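Local coordinates for protein glycoside hydrolase family 31 (Trueperella pyogenes, PDB 5I0F) that degrades cycloalternan, probably cutting the glucan ring through a covalent glycosyl-enzyme intermediate in a TIM-barrel active site, at residues L650-A653 with M654-H658; D144-I147 with P148-L152; F338-F341 with R342-Y346. One frame throughout, in Å; residues are numbered along the deposited sequence.

Three short turns lie in three parts of the chain, and none touches another. Interaction 3 lies in the long loop after barrel strand 326-329, on the active-site side: Phe-338, at the start of its range, touches a bound glucose of the glycan pocket. Interactions 1 and 2 sit across the centre of the chain from it, their centres about 46 Å and 58 Å away from its own. Interaction 1 belongs to the C-terminal domain, interaction 2 to the β-sheet region ahead of the barrel; about 14 Å separates their nearest atoms. Calcium ions lie near two of the turns, about 5 Å from the side chain of Pro-151 and about 7 Å from that of Tyr-346.

Interaction 1: residues L650-A653 with M654-H658; sequences LMRA and MFYDH
At the exit of edge strand 651-652, where the chain swings into the short, weakly bonded helix 655-658, Arg-652 reaches forward over the turn to Asp-657. NH1 of Arg-652 meets OD2 of Asp-657 at 3.1 Å in a nearly straight salt bridge, N-H...O 169°. The carboxylate offers its syn lone pair and OD2 lies in the guanidinium plane; the two planes stand 74° apart, and NH1 of Arg-652 bonds to one oxygen only, OD1 of Asp-657 being held by Lys-648. A bend at chi3 (-54°) in an otherwise extended arginine chain turns the guanidinium to this partner. Asp-675 shares NH1, completing a charge network that would tend to stabilise the ionised carboxylate.

The strand is one of the two edge strands of the C-terminal antiparallel sheet, bonded to strand 671-673, and the turn after it presses its aromatics against helix 273-284. CG of Arg-652 packs on CB of Tyr-656 at 3.8 Å, oblique to the ring. The methyl of Ala-653 lies against both aromatics at one side, CB 3.5 Å from CE2 of Phe-655 and 4.2 Å from CD2 of Tyr-656. Its carbonyl O takes a weak bond from Tyr-656 N at 3.3 Å. Water 1 donates to Ala-653 O, 2.8 Å away, and accepts from Asp-657 N at the same distance, linking Ala-653 to the turn that follows.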
ATOM      1  N   LEU A 650     -14.162  -7.711 -10.107  1.00 21.36           N
ATOM      2  CA  LEU A 650     -15.537  -7.319  -9.780  1.00 21.41           C
ATOM      3  C   LEU A 650     -15.682  -5.843 -10.121  1.00 20.99           C
ATOM      4  O   LEU A 650     -16.568  -5.471 -10.857  1.00 21.30           O
ATOM      5  CB  LEU A 650     -15.861  -7.582  -8.314  1.00 21.55           C
ATOM      6  CG  LEU A 650     -17.263  -7.230  -7.830  1.00 21.60           C
ATOM      7  CD1 LEU A 650     -18.301  -8.115  -8.504  1.00 22.15           C
ATOM      8  CD2 LEU A 650     -17.340  -7.394  -6.322  1.00 21.69           C
ATOM      9  N   MET A 651     -14.780  -5.013  -9.603  1.00 20.33           N
ATOM     10  CA  MET A 651     -14.671  -3.609 -10.011  1.00 20.17           C
ATOM     11  C   MET A 651     -13.772  -3.563 -11.228  1.00 20.48           C
ATOM     12  O   MET A 651     -12.553  -3.686 -11.120  1.00 19.93           O
ATOM     13  CB  MET A 651     -14.114  -2.759  -8.866  1.00 19.98           C
ATOM     14  CG  MET A 651     -14.032  -1.279  -9.162  1.00 20.23           C
ATOM     15  SD  MET A 651     -13.697  -0.365  -7.640  1.00 20.60           S
ATOM     16  CE  MET A 651     -13.818   1.328  -8.225  1.00 20.29           C
ATOM     17  N   ARG A 652     -14.398  -3.414 -12.400  1.00 20.93           N
ATOM     18  CA  ARG A 652     -13.846  -3.977 -13.637  1.00 21.10           C
ATOM     19  C   ARG A 652     -13.676  -2.902 -14.693  1.00 21.01           C
ATOM     20  O   ARG A 652     -14.655  -2.324 -15.157  1.00 20.99           O
ATOM     21  CB  ARG A 652     -14.767  -5.102 -14.152  1.00 21.62           C
ATOM     22  CG  ARG A 652     -14.335  -5.793 -15.444  1.00 22.51           C
ATOM     23  CD  ARG A 652     -15.393  -6.797 -15.915  1.00 23.30           C
ATOM     24  NE  ARG A 652     -15.705  -7.750 -14.840  1.00 23.89           N
ATOM     25  CZ  ARG A 652     -16.645  -8.690 -14.902  1.00 24.96           C
ATOM     26  NH1 ARG A 652     -17.373  -8.849 -15.999  1.00 25.60           N
ATOM     27  NH2 ARG A 652     -16.837  -9.490 -13.862  1.00 24.97           N
ATOM     28  N   ALA A 653     -12.439  -2.643 -15.096  1.00 20.85           N
ATOM     29  CA  ALA A 653     -12.200  -1.735 -16.211  1.00 21.11           C
ATOM     30  C   ALA A 653     -12.989  -2.176 -17.451  1.00 22.55           C
ATOM     31  O   ALA A 653     -13.255  -3.362 -17.664  1.00 21.89           O
ATOM     32  CB  ALA A 653     -10.738  -1.659 -16.525  1.00 20.97           C
ATOM     33  N   MET A 654     -13.345  -1.207 -18.274  1.00 24.33           N
ATOM     34  CA  MET A 654     -14.202  -1.451 -19.442  1.00 26.44           C
ATOM     35  C   MET A 654     -13.571  -2.379 -20.474  1.00 25.09           C
ATOM     36  O   MET A 654     -14.275  -3.080 -21.204  1.00 24.78           O
ATOM     37  CB  MET A 654     -14.529  -0.134 -20.113  1.00 29.39           C
ATOM     38  CG  MET A 654     -15.179   0.873 -19.195  1.00 32.39           C
ATOM     39  SD  MET A 654     -16.937   0.579 -19.070  1.00 39.52           S
ATOM     40  CE  MET A 654     -17.372   1.428 -20.582  1.00 38.67           C
ATOM     41  N   PHE A 655     -12.240  -2.380 -20.542  1.00 23.90           N
ATOM     42  CA  PHE A 655     -11.534  -3.163 -21.549  1.00 23.93           C
ATOM     43  C   PHE A 655     -11.699  -4.669 -21.384  1.00 24.00           C
ATOM     44  O   PHE A 655     -11.467  -5.387 -22.341  1.00 24.18           O
ATOM     45  CB  PHE A 655     -10.042  -2.764 -21.673  1.00 23.63           C
ATOM     46  CG  PHE A 655      -9.171  -3.205 -20.527  1.00 22.79           C
ATOM     47  CD1 PHE A 655      -8.653  -4.489 -20.486  1.00 22.78           C
ATOM     48  CD2 PHE A 655      -8.804  -2.319 -19.534  1.00 22.11           C
ATOM     49  CE1 PHE A 655      -7.823  -4.890 -19.453  1.00 22.28           C
ATOM     50  CE2 PHE A 655      -7.985  -2.716 -18.485  1.00 21.66           C
ATOM     51  CZ  PHE A 655      -7.483  -4.003 -18.448  1.00 21.57           C
ATOM     52  N   TYR A 656     -12.089  -5.159 -20.200  1.00 23.72           N
ATOM     53  CA  TYR A 656     -12.264  -6.610 -20.029  1.00 24.69           C
ATOM     54  C   TYR A 656     -13.394  -7.164 -20.906  1.00 27.04           C
ATOM     55  O   TYR A 656     -13.254  -8.241 -21.466  1.00 28.92           O
ATOM     56  CB  TYR A 656     -12.459  -7.016 -18.542  1.00 23.54           C
ATOM     57  CG  TYR A 656     -11.148  -6.953 -17.813  1.00 22.54           C
ATOM     58  CD1 TYR A 656     -10.183  -7.940 -17.993  1.00 22.64           C
ATOM     59  CD2 TYR A 656     -10.832  -5.869 -17.009  1.00 22.10           C
ATOM     60  CE1 TYR A 656      -8.948  -7.860 -17.356  1.00 22.23           C
ATOM     61  CE2 TYR A 656      -9.597  -5.771 -16.362  1.00 21.90           C
ATOM     62  CZ  TYR A 656      -8.657  -6.760 -16.547  1.00 21.88           C
ATOM     63  OH  TYR A 656      -7.433  -6.659 -15.918  1.00 21.71           O
ATOM     64  N   ASP A 657     -14.493  -6.424 -21.021  1.00 28.36           N
ATOM     65  CA  ASP A 657     -15.654  -6.875 -21.775  1.00 30.17           C
ATOM     66  C   ASP A 657     -15.864  -6.083 -23.068  1.00 30.97           C
ATOM     67  O   ASP A 657     -16.643  -6.529 -23.901  1.00 31.07           O
ATOM     68  CB  ASP A 657     -16.929  -6.779 -20.912  1.00 31.50           C
ATOM     69  CG  ASP A 657     -16.828  -7.551 -19.592  1.00 32.85           C
ATOM     70  OD1 ASP A 657     -16.313  -8.689 -19.606  1.00 33.80           O
ATOM     71  OD2 ASP A 657     -17.282  -7.023 -18.535  1.00 34.41           O
ATOM     72  N   HIS A 658     -15.203  -4.929 -23.239  1.00 30.69           N
ATOM     73  CA  HIS A 658     -15.446  -4.034 -24.388  1.00 31.81           C
ATOM     74  C   HIS A 658     -14.165  -3.498 -25.045  1.00 31.77           C
ATOM     75  O   HIS A 658     -14.174  -2.397 -25.595  1.00 32.16           O
ATOM     76  CB  HIS A 658     -16.351  -2.857 -23.965  1.00 32.60           C
ATOM     77  CG  HIS A 658     -17.611  -3.289 -23.283  1.00 33.50           C
ATOM     78  ND1 HIS A 658     -17.768  -3.246 -21.915  1.00 34.74           N
ATOM     79  CD2 HIS A 658     -18.749  -3.830 -23.774  1.00 34.69           C
ATOM     80  CE1 HIS A 658     -18.961  -3.720 -21.593  1.00 34.36           C
ATOM     81  NE2 HIS A 658     -19.574  -4.079 -22.705  1.00 34.62           N
TER
HETATM   82  O   HOH W   1     -15.383  -4.759 -18.906  1.00 28.73           O

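Interaction 2: residues D144-I147 with P148-L152; sequences DRFI and PDSPL
Phe-146 packs on Pro-148 and Pro-151 around a type I β-turn, Ile-147 to Ser-150, that brings the loop after strand 138-141 round into strand 152-155. The bulkiest bump is the Phe-146 ring. With CG trans to the backbone nitrogen (chi1 178°), the ring swings forward along the chain and fits in the angle between the two prolines. The backbone N of Pro-148 lies over one face, displaced toward the rim, and CA of Pro-148 is 3.7 Å from CE2 of Phe-146. Pro-151 meets the ring differently: its CG presses on the edge at CZ of Phe-146, also 3.7 Å away, and the two side chains cross at about a right angle. Pro-148 occupies the second position of the turn, where its ring limits phi; Pro-151 follows the turn. Ile-139 of strand 138-141 touches both Phe-146 and Pro-151, extending this apolar patch into the neighbouring sheet.

Ile-147 makes a smaller bump. Its CB rests 3.8 Å from CB of Ser-150, and its CG2 branch runs beside the Asp-149 side chain, pointing the same way, with OD1 of Asp-149 3.4 Å from CG2 of Ile-147.

The polar centre is the carbonyl of Ile-147. Ser-150 OG, held between its own N and carbonyl carbon by chi1 74°, donates to Ile-147 O at 2.7 Å and lies in the carbonyl plane. Ser-150 N donates to the same Ile-147 O at 3.0 Å from above that plane. One serine therefore closes the turn twice, through backbone and hydroxyl. Since OG also receives the N-H of Ala-166 on strand 160-168, the hydroxyl relays between turn and sheet, and its rotation is probably restrained by the two bonds.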
ATOM      1  N   ASP A 144       6.709 -12.348 -28.528  1.00 42.13           N
ATOM      2  CA  ASP A 144       7.255 -11.614 -29.686  1.00 42.02           C
ATOM      3  C   ASP A 144       7.567 -10.128 -29.458  1.00 37.70           C
ATOM      4  O   ASP A 144       8.003  -9.465 -30.397  1.00 37.69           O
ATOM      5  CB  ASP A 144       6.329 -11.784 -30.929  1.00 45.73           C
ATOM      6  CG  ASP A 144       4.895 -11.235 -30.719  1.00 47.98           C
ATOM      7  OD1 ASP A 144       4.681 -10.310 -29.916  1.00 49.95           O
ATOM      8  OD2 ASP A 144       3.959 -11.736 -31.383  1.00 51.89           O
ATOM      9  N   ARG A 145       7.355  -9.599 -28.248  1.00 33.45           N
ATOM     10  CA  ARG A 145       7.618  -8.167 -27.997  1.00 31.26           C
ATOM     11  C   ARG A 145       8.996  -7.840 -27.416  1.00 28.98           C
ATOM     12  O   ARG A 145       9.413  -6.691 -27.451  1.00 27.34           O
ATOM     13  CB  ARG A 145       6.516  -7.553 -27.128  1.00 30.46           C
ATOM     14  CG  ARG A 145       5.108  -7.652 -27.726  1.00 30.60           C
ATOM     15  CD  ARG A 145       5.005  -7.131 -29.157  1.00 31.04           C
ATOM     16  NE  ARG A 145       3.605  -7.073 -29.609  1.00 31.40           N
ATOM     17  CZ  ARG A 145       2.750  -6.073 -29.381  1.00 30.71           C
ATOM     18  NH1 ARG A 145       3.131  -4.972 -28.732  1.00 29.43           N
ATOM     19  NH2 ARG A 145       1.491  -6.171 -29.836  1.00 30.93           N
ATOM     20  N   PHE A 146       9.701  -8.836 -26.893  1.00 28.16           N
ATOM     21  CA  PHE A 146      11.068  -8.633 -26.381  1.00 27.12           C
ATOM     22  C   PHE A 146      11.982  -8.194 -27.511  1.00 27.39           C
ATOM     23  O   PHE A 146      11.982  -8.821 -28.557  1.00 27.69           O
ATOM     24  CB  PHE A 146      11.587  -9.947 -25.802  1.00 27.37           C
ATOM     25  CG  PHE A 146      13.006  -9.890 -25.276  1.00 27.25           C
ATOM     26  CD1 PHE A 146      13.357  -8.998 -24.275  1.00 27.34           C
ATOM     27  CD2 PHE A 146      13.977 -10.777 -25.741  1.00 28.48           C
ATOM     28  CE1 PHE A 146      14.648  -8.968 -23.759  1.00 27.40           C
ATOM     29  CE2 PHE A 146      15.268 -10.755 -25.224  1.00 28.46           C
ATOM     30  CZ  PHE A 146      15.604  -9.843 -24.244  1.00 27.72           C
ATOM     31  N   ILE A 147      12.752  -7.134 -27.292  1.00 26.83           N
ATOM     32  CA  ILE A 147      13.744  -6.648 -28.238  1.00 27.39           C
ATOM     33  C   ILE A 147      15.075  -7.333 -27.899  1.00 27.91           C
ATOM     34  O   ILE A 147      15.723  -6.969 -26.907  1.00 26.98           O
ATOM     35  CB  ILE A 147      13.909  -5.113 -28.119  1.00 27.53           C
ATOM     36  CG1 ILE A 147      12.554  -4.381 -28.308  1.00 27.52           C
ATOM     37  CG2 ILE A 147      14.963  -4.595 -29.079  1.00 28.11           C
ATOM     38  CD1 ILE A 147      11.881  -4.591 -29.652  1.00 28.25           C
ATOM     39  N   PRO A 148      15.479  -8.342 -28.695  1.00 29.20           N
ATOM     40  CA  PRO A 148      16.603  -9.189 -28.257  1.00 30.15           C
ATOM     41  C   PRO A 148      17.965  -8.506 -28.078  1.00 30.42           C
ATOM     42  O   PRO A 148      18.750  -8.969 -27.263  1.00 30.61           O
ATOM     43  CB  PRO A 148      16.666 -10.305 -29.309  1.00 30.87           C
ATOM     44  CG  PRO A 148      15.883  -9.826 -30.476  1.00 31.26           C
ATOM     45  CD  PRO A 148      14.937  -8.763 -30.006  1.00 30.07           C
ATOM     46  N   ASP A 149      18.251  -7.427 -28.798  1.00 31.61           N
ATOM     47  CA  ASP A 149      19.530  -6.701 -28.575  1.00 33.11           C
ATOM     48  C   ASP A 149      19.447  -5.601 -27.481  1.00 31.72           C
ATOM     49  O   ASP A 149      20.416  -4.868 -27.258  1.00 30.74           O
ATOM     50  CB  ASP A 149      20.104  -6.142 -29.892  1.00 35.62           C
ATOM     51  CG  ASP A 149      19.300  -4.956 -30.454  1.00 38.37           C
ATOM     52  OD1 ASP A 149      18.258  -4.552 -29.872  1.00 41.17           O
ATOM     53  OD2 ASP A 149      19.719  -4.414 -31.502  1.00 42.35           O
ATOM     54  N   SER A 150      18.308  -5.504 -26.799  1.00 29.51           N
ATOM     55  CA  SER A 150      18.089  -4.447 -25.803  1.00 28.52           C
ATOM     56  C   SER A 150      18.785  -4.628 -24.439  1.00 27.76           C
ATOM     57  O   SER A 150      19.110  -3.635 -23.813  1.00 28.29           O
ATOM     58  CB  SER A 150      16.578  -4.212 -25.622  1.00 27.65           C
ATOM     59  OG  SER A 150      15.945  -5.257 -24.888  1.00 26.54           O
ATOM     60  N   PRO A 151      19.055  -5.868 -23.979  1.00 27.84           N
ATOM     61  CA  PRO A 151      19.620  -5.977 -22.620  1.00 27.64           C
ATOM     62  C   PRO A 151      20.949  -5.254 -22.365  1.00 28.48           C
ATOM     63  O   PRO A 151      21.915  -5.435 -23.102  1.00 29.48           O
ATOM     64  CB  PRO A 151      19.786  -7.486 -22.416  1.00 28.11           C
ATOM     65  CG  PRO A 151      18.786  -8.104 -23.322  1.00 27.93           C
ATOM     66  CD  PRO A 151      18.752  -7.204 -24.534  1.00 28.46           C
ATOM     67  N   LEU A 152      20.975  -4.412 -21.344  1.00 27.84           N
ATOM     68  CA  LEU A 152      22.206  -3.803 -20.832  1.00 28.17           C
ATOM     69  C   LEU A 152      22.365  -4.136 -19.343  1.00 27.09           C
ATOM     70  O   LEU A 152      21.415  -3.973 -18.569  1.00 26.41           O
ATOM     71  CB  LEU A 152      22.151  -2.294 -21.017  1.00 29.00           C
ATOM     72  CG  LEU A 152      22.288  -1.760 -22.451  1.00 30.60           C
ATOM     73  CD1 LEU A 152      21.977  -0.268 -22.490  1.00 30.90           C
ATOM     74  CD2 LEU A 152      23.674  -2.033 -22.998  1.00 31.41           C
TER

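Interaction 3: residues F338-F341 with R342-Y346; sequences FTIF and RDARY
The apolar contacts centre on Ile-340, which sends two branches across the turn toward Ala-344 and Tyr-346. CG2 of Ile-340 meets CB of Ala-344 at 3.8 Å, while CD1 lies over one face of the Tyr-346 ring as a CH-pi contact, 4.2 Å from the centroid and 24° off the normal. It is shifted toward the rim, with CZ of Tyr-346 3.9 Å from CD1 of Ile-340. An extended chi2 (172°) carries CD1 out far enough to reach the ring, and Glu-401 of helix 400-412 touches both side chains.

Phe-341 to Ala-344 form a type II β-turn in the long loop that follows strand 326-329 of the family 31 TIM barrel. Phe-338, just ahead of it, lines the glycan pocket, and the Phe-341 ring packs edge-to-face with Trp-332 and Trp-367.

Among the polar contacts, Ala-344 N donates to Phe-341 O at 3.2 Å with an N-H...O angle of 162°, closing the turn. Water 2 donates to Phe-341 O at 3.0 Å and to Ala-344 O at 2.9 Å, bridging the two carbonyls; the water also lies at the edge of the Tyr-346 ring, in its plane.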
ATOM      1  N   PHE A 338      -0.580  -4.170  21.479  1.00 21.48           N
ATOM      2  CA  PHE A 338      -1.644  -4.518  20.506  1.00 20.98           C
ATOM      3  C   PHE A 338      -2.099  -5.971  20.577  1.00 20.87           C
ATOM      4  O   PHE A 338      -2.412  -6.605  19.577  1.00 19.95           O
ATOM      5  CB  PHE A 338      -1.250  -4.045  19.110  1.00 20.97           C
ATOM      6  CG  PHE A 338      -0.932  -2.589  19.094  1.00 21.37           C
ATOM      7  CD1 PHE A 338      -1.955  -1.657  19.015  1.00 21.16           C
ATOM      8  CD2 PHE A 338       0.387  -2.139  19.300  1.00 22.14           C
ATOM      9  CE1 PHE A 338      -1.694  -0.301  19.105  1.00 21.61           C
ATOM     10  CE2 PHE A 338       0.657  -0.766  19.375  1.00 22.47           C
ATOM     11  CZ  PHE A 338      -0.381   0.153  19.276  1.00 21.97           C
ATOM     12  N   THR A 339      -2.155  -6.470  21.816  1.00 20.82           N
ATOM     13  CA  THR A 339      -2.527  -7.834  22.117  1.00 21.45           C
ATOM     14  C   THR A 339      -3.639  -7.951  23.183  1.00 20.51           C
ATOM     15  O   THR A 339      -4.376  -8.932  23.204  1.00 20.05           O
ATOM     16  CB  THR A 339      -1.243  -8.580  22.578  1.00 23.35           C
ATOM     17  OG1 THR A 339      -0.268  -8.486  21.521  1.00 25.98           O
ATOM     18  CG2 THR A 339      -1.507  -9.971  22.812  1.00 24.35           C
ATOM     19  N   ILE A 340      -3.753  -6.940  24.036  1.00 19.94           N
ATOM     20  CA  ILE A 340      -4.610  -6.931  25.223  1.00 19.92           C
ATOM     21  C   ILE A 340      -5.497  -5.689  25.187  1.00 19.48           C
ATOM     22  O   ILE A 340      -4.997  -4.605  24.937  1.00 19.01           O
ATOM     23  CB  ILE A 340      -3.731  -6.887  26.484  1.00 20.37           C
ATOM     24  CG1 ILE A 340      -2.798  -8.126  26.493  1.00 20.69           C
ATOM     25  CG2 ILE A 340      -4.580  -6.768  27.747  1.00 20.84           C
ATOM     26  CD1 ILE A 340      -1.760  -8.130  27.567  1.00 21.56           C
ATOM     27  N   PHE A 341      -6.795  -5.860  25.468  1.00 19.09           N
ATOM     28  CA  PHE A 341      -7.740  -4.744  25.531  1.00 19.35           C
ATOM     29  C   PHE A 341      -7.354  -3.704  26.607  1.00 19.92           C
ATOM     30  O   PHE A 341      -6.870  -4.066  27.695  1.00 20.80           O
ATOM     31  CB  PHE A 341      -9.173  -5.247  25.789  1.00 19.43           C
ATOM     32  CG  PHE A 341      -9.942  -5.632  24.543  1.00 19.39           C
ATOM     33  CD1 PHE A 341      -9.836  -6.905  23.997  1.00 19.43           C
ATOM     34  CD2 PHE A 341     -10.782  -4.717  23.914  1.00 18.94           C
ATOM     35  CE1 PHE A 341     -10.542  -7.263  22.869  1.00 19.11           C
ATOM     36  CE2 PHE A 341     -11.494  -5.070  22.778  1.00 19.06           C
ATOM     37  CZ  PHE A 341     -11.375  -6.349  22.253  1.00 18.88           C
ATOM     38  N   ARG A 342      -7.553  -2.420  26.308  1.00 19.84           N
ATOM     39  CA  ARG A 342      -7.182  -1.363  27.248  1.00 20.57           C
ATOM     40  C   ARG A 342      -7.879  -1.567  28.608  1.00 20.99           C
ATOM     41  O   ARG A 342      -9.070  -1.924  28.653  1.00 19.74           O
ATOM     42  CB  ARG A 342      -7.497   0.030  26.717  1.00 20.58           C
ATOM     43  CG  ARG A 342      -6.869   1.142  27.538  1.00 21.11           C
ATOM     44  CD  ARG A 342      -6.806   2.440  26.756  1.00 21.48           C
ATOM     45  NE  ARG A 342      -8.121   2.940  26.311  1.00 21.61           N
ATOM     46  CZ  ARG A 342      -8.862   3.887  26.912  1.00 22.01           C
ATOM     47  NH1 ARG A 342     -10.021   4.259  26.365  1.00 22.11           N
ATOM     48  NH2 ARG A 342      -8.489   4.465  28.053  1.00 23.12           N
ATOM     49  N   ASP A 343      -7.106  -1.348  29.679  1.00 22.11           N
ATOM     50  CA  ASP A 343      -7.530  -1.511  31.101  1.00 23.00           C
ATOM     51  C   ASP A 343      -7.714  -2.938  31.611  1.00 23.76           C
ATOM     52  O   ASP A 343      -8.025  -3.122  32.794  1.00 24.38           O
ATOM     53  CB  ASP A 343      -8.791  -0.674  31.441  1.00 23.82           C
ATOM     54  CG  ASP A 343      -8.577   0.827  31.261  1.00 24.41           C
ATOM     55  OD1 ASP A 343      -7.433   1.306  31.437  1.00 24.39           O
ATOM     56  OD2 ASP A 343      -9.572   1.518  30.933  1.00 24.87           O
ATOM     57  N   ALA A 344      -7.525  -3.958  30.776  1.00 23.43           N
ATOM     58  CA  ALA A 344      -7.632  -5.338  31.249  1.00 23.78           C
ATOM     59  C   ALA A 344      -6.551  -5.599  32.281  1.00 24.43           C
ATOM     60  O   ALA A 344      -5.461  -5.045  32.181  1.00 23.99           O
ATOM     61  CB  ALA A 344      -7.510  -6.331  30.085  1.00 23.57           C
ATOM     62  N   ARG A 345      -6.880  -6.403  33.279  1.00 25.89           N
ATOM     63  CA  ARG A 345      -5.940  -6.805  34.330  1.00 27.74           C
ATOM     64  C   ARG A 345      -5.585  -8.284  34.193  1.00 27.41           C
ATOM     65  O   ARG A 345      -6.410  -9.101  33.794  1.00 27.29           O
ATOM     66  CB  ARG A 345      -6.526  -6.512  35.716  1.00 29.96           C
ATOM     67  CG  ARG A 345      -6.852  -5.032  35.919  1.00 31.38           C
ATOM     68  CD  ARG A 345      -7.248  -4.684  37.329  1.00 33.87           C
ATOM     69  NE  ARG A 345      -6.110  -4.800  38.241  1.00 36.76           N
ATOM     70  CZ  ARG A 345      -6.188  -4.876  39.574  1.00 39.40           C
ATOM     71  NH1 ARG A 345      -5.068  -4.984  40.287  1.00 40.57           N
ATOM     72  NH2 ARG A 345      -7.360  -4.860  40.213  1.00 40.23           N
ATOM     73  N   TYR A 346      -4.360  -8.618  34.572  1.00 27.42           N
ATOM     74  CA  TYR A 346      -3.811  -9.954  34.352  1.00 27.50           C
ATOM     75  C   TYR A 346      -2.509 -10.116  35.140  1.00 28.94           C
ATOM     76  O   TYR A 346      -1.872  -9.136  35.527  1.00 27.81           O
ATOM     77  CB  TYR A 346      -3.522 -10.172  32.851  1.00 26.62           C
ATOM     78  CG  TYR A 346      -2.715  -9.037  32.256  1.00 26.06           C
ATOM     79  CD1 TYR A 346      -3.347  -7.909  31.716  1.00 25.90           C
ATOM     80  CD2 TYR A 346      -1.322  -9.061  32.269  1.00 26.52           C
ATOM     81  CE1 TYR A 346      -2.614  -6.843  31.202  1.00 25.95           C
ATOM     82  CE2 TYR A 346      -0.578  -8.006  31.751  1.00 26.47           C
ATOM     83  CZ  TYR A 346      -1.228  -6.899  31.217  1.00 25.83           C
ATOM     84  OH  TYR A 346      -0.513  -5.859  30.711  1.00 24.97           O
TER
HETATM   85  O   HOH W   2      -4.611  -3.781  29.677  1.00 28.22           O